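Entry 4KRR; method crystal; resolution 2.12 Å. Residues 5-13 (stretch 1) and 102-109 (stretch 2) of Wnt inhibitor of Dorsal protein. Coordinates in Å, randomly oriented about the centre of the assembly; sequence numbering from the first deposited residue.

Stretch 1 (5-13) PLSWEDITG
Stretch 2 (102-109) EQYEKHFG

Stretch 1 enters as an extended loop, with Leu6 at phi/psi -62/123° and Ser7 at -119/111°, and turns helical from Trp8 (-68/-23°) through Gly13. Ser7, chi1 t, occupies the N-cap position; Ser7 O accepts from Ile11 N (3.2 Å), and Ser7 OG donates a weak hydrogen bond to Asp10 OD2 (3.3 Å). Stretch 2 is helical over 102-107, and Phe108 (-78/163°) breaks the helix. The N-to-C directions of the helices lie at 111°, signed crossing angle -111°, and the axes approach no closer than 13.3 Å, so the contact is made chiefly by the large Trp8 ring, reaching toward stretch 2; the nearest CA atoms, those of Trp8 and His107, are 8.5 Å apart.

Aromatic packing dominates. Trp8 (chi1 -80°, chi2 107°) points toward stretch 2, and its five-membered ring stacks face-to-face on His107 (chi1 t, chi2 64°), with centroids 3.6 Å apart and planes at 5°; Trp8 CD1 lies 3.5 Å from His107 ND1. Flat rings allow this close overlap, and the methylenes extend it: His107 CB sits 3.9 Å from the centroid of the Trp8 six-membered ring, and Trp8 CB 4.1 Å from that of His107, both CH-pi contacts. Phe108 (chi1 m, chi2 -86°) instead turns its edge toward the Trp8 face, planes at 85° and centroids 5.7 Å apart, bringing Phe108 CE2 within 3.9 Å of Trp8 CZ3.

No hydrogen bond crosses between the stretches; the remaining contacts include close carbon-oxygen approaches. Trp8 CZ2 touches Gln103 O (3.3 Å), which already accepts from His107 N (3.0 Å). Leu6 (t, p) and Gln103 (chi1 m, chi2 t, chi3 28°) point toward each other's stretch; the long Gln103 side chain carries OE1 to 3.3 Å from Leu6 CD2, a methyl that offers it no hydrogen bond. Thr12, chi1 m, directs OG1 back to Trp8 O (2.8 Å); this hydrogen bond satisfies its hydroxyl locally, while OG1 also meets the Phe108 ring edge at CZ (3.9 Å).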

# COMPACT_ATOMS: atom_id res chain seq x y z
N PRO A 5 7.73 -17.25 11.79
CA PRO A 5 8.92 -16.44 11.50
C PRO A 5 8.76 -15.66 10.19
O PRO A 5 8.38 -16.23 9.17
CB PRO A 5 10.04 -17.49 11.39
CG PRO A 5 9.35 -18.78 11.09
CD PRO A 5 8.00 -18.69 11.76
N LEU A 6 9.04 -14.36 10.25
CA LEU A 6 8.84 -13.47 9.11
C LEU A 6 9.68 -13.83 7.89
O LEU A 6 10.91 -13.91 7.98
CB LEU A 6 9.11 -12.01 9.51
CG LEU A 6 9.19 -10.99 8.38
CD1 LEU A 6 7.86 -10.92 7.63
CD2 LEU A 6 9.58 -9.63 8.93
N SER A 7 9.02 -14.06 6.77
CA SER A 7 9.69 -14.29 5.49
C SER A 7 9.30 -13.21 4.50
O SER A 7 8.16 -13.14 4.06
CB SER A 7 9.31 -15.66 4.93
OG SER A 7 9.81 -15.82 3.62
N TRP A 8 10.26 -12.35 4.15
CA TRP A 8 9.99 -11.26 3.23
C TRP A 8 9.71 -11.74 1.81
O TRP A 8 9.06 -11.05 1.03
CB TRP A 8 11.13 -10.24 3.24
CG TRP A 8 11.07 -9.29 4.40
CD1 TRP A 8 11.88 -9.28 5.50
CD2 TRP A 8 10.12 -8.23 4.59
NE1 TRP A 8 11.50 -8.27 6.35
CE2 TRP A 8 10.43 -7.61 5.82
CE3 TRP A 8 9.05 -7.74 3.83
CZ2 TRP A 8 9.70 -6.53 6.31
CZ3 TRP A 8 8.33 -6.66 4.32
CH2 TRP A 8 8.66 -6.07 5.55
N GLU A 9 10.18 -12.94 1.50
CA GLU A 9 9.94 -13.54 0.19
C GLU A 9 8.46 -13.86 -0.00
O GLU A 9 7.88 -13.59 -1.05
CB GLU A 9 10.78 -14.80 0.01
CG GLU A 9 10.50 -15.57 -1.27
CD GLU A 9 11.40 -16.77 -1.44
OE1 GLU A 9 12.64 -16.59 -1.45
OE2 GLU A 9 10.89 -17.90 -1.57
N ASP A 10 7.85 -14.45 1.03
CA ASP A 10 6.44 -14.82 0.97
C ASP A 10 5.53 -13.60 1.05
O ASP A 10 4.53 -13.51 0.35
CB ASP A 10 6.10 -15.81 2.09
CG ASP A 10 6.95 -17.06 2.03
OD1 ASP A 10 7.42 -17.41 0.92
OD2 ASP A 10 7.13 -17.71 3.08
N ILE A 11 5.89 -12.66 1.92
CA ILE A 11 5.11 -11.44 2.10
C ILE A 11 5.06 -10.62 0.82
O ILE A 11 3.99 -10.21 0.36
CB ILE A 11 5.67 -10.58 3.25
CG1 ILE A 11 5.46 -11.28 4.59
CG2 ILE A 11 5.00 -9.21 3.27
CD1 ILE A 11 4.00 -11.46 4.95
N THR A 12 6.24 -10.39 0.23
CA THR A 12 6.35 -9.64 -1.02
C THR A 12 5.62 -10.35 -2.15
O THR A 12 4.91 -9.72 -2.94
CB THR A 12 7.82 -9.43 -1.41
OG1 THR A 12 8.50 -8.70 -0.38
CG2 THR A 12 7.93 -8.65 -2.72
N GLY A 13 5.79 -11.67 -2.23
CA GLY A 13 5.14 -12.47 -3.24
C GLY A 13 3.63 -12.33 -3.24
O GLY A 13 3.02 -12.06 -4.27
N GLU A 102 6.74 0.23 9.90
CA GLU A 102 8.09 0.37 10.44
C GLU A 102 8.99 -0.77 9.98
O GLU A 102 10.16 -0.56 9.63
CB GLU A 102 8.05 0.46 11.96
CG GLU A 102 7.39 1.74 12.50
CD GLU A 102 7.16 1.69 14.00
OE1 GLU A 102 7.29 0.60 14.59
OE2 GLU A 102 6.84 2.75 14.58
N GLN A 103 8.45 -1.99 9.97
CA GLN A 103 9.19 -3.14 9.45
C GLN A 103 9.43 -2.98 7.95
O GLN A 103 10.43 -3.46 7.41
CB GLN A 103 8.45 -4.45 9.73
CG GLN A 103 8.21 -4.71 11.21
CD GLN A 103 8.18 -6.19 11.55
OE1 GLN A 103 8.81 -7.01 10.87
NE2 GLN A 103 7.45 -6.55 12.60
N TYR A 104 8.52 -2.29 7.27
CA TYR A 104 8.67 -2.02 5.85
C TYR A 104 9.81 -1.03 5.62
O TYR A 104 10.64 -1.23 4.74
CB TYR A 104 7.36 -1.47 5.26
CG TYR A 104 7.42 -1.26 3.76
CD1 TYR A 104 7.90 -0.07 3.22
CD2 TYR A 104 7.00 -2.25 2.88
CE1 TYR A 104 7.96 0.13 1.86
CE2 TYR A 104 7.06 -2.06 1.51
CZ TYR A 104 7.54 -0.86 1.00
OH TYR A 104 7.60 -0.66 -0.36
N GLU A 105 9.83 0.03 6.42
CA GLU A 105 10.85 1.07 6.27
C GLU A 105 12.22 0.56 6.72
O GLU A 105 13.25 1.14 6.38
CB GLU A 105 10.46 2.33 7.06
CG GLU A 105 11.33 3.55 6.77
CD GLU A 105 10.94 4.76 7.59
OE1 GLU A 105 10.00 4.65 8.41
OE2 GLU A 105 11.57 5.82 7.42
N LYS A 106 12.22 -0.52 7.48
CA LYS A 106 13.46 -1.16 7.90
C LYS A 106 14.02 -2.00 6.76
O LYS A 106 15.18 -1.85 6.39
CB LYS A 106 13.22 -2.05 9.12
CG LYS A 106 13.98 -1.63 10.36
CD LYS A 106 13.20 -0.60 11.16
CE LYS A 106 13.71 -0.53 12.59
NZ LYS A 106 12.82 0.30 13.46
N HIS A 107 13.18 -2.88 6.23
CA HIS A 107 13.60 -3.78 5.16
C HIS A 107 13.92 -2.98 3.91
O HIS A 107 15.08 -2.89 3.50
CB HIS A 107 12.50 -4.80 4.86
CG HIS A 107 12.91 -5.88 3.91
ND1 HIS A 107 13.91 -6.79 4.20
CD2 HIS A 107 12.46 -6.20 2.67
CE1 HIS A 107 14.06 -7.62 3.18
NE2 HIS A 107 13.19 -7.28 2.24
N PHE A 108 12.89 -2.41 3.30
CA PHE A 108 13.08 -1.52 2.17
C PHE A 108 13.53 -0.17 2.71
O PHE A 108 13.37 0.11 3.89
CB PHE A 108 11.79 -1.38 1.37
CG PHE A 108 11.20 -2.70 0.95
CD1 PHE A 108 11.61 -3.31 -0.23
CD2 PHE A 108 10.24 -3.33 1.73
CE1 PHE A 108 11.08 -4.53 -0.61
CE2 PHE A 108 9.70 -4.54 1.35
CZ PHE A 108 10.12 -5.14 0.17
N GLY A 109 14.09 0.67 1.84
CA GLY A 109 14.66 1.93 2.28
C GLY A 109 13.62 2.94 2.72
O GLY A 109 12.41 2.70 2.59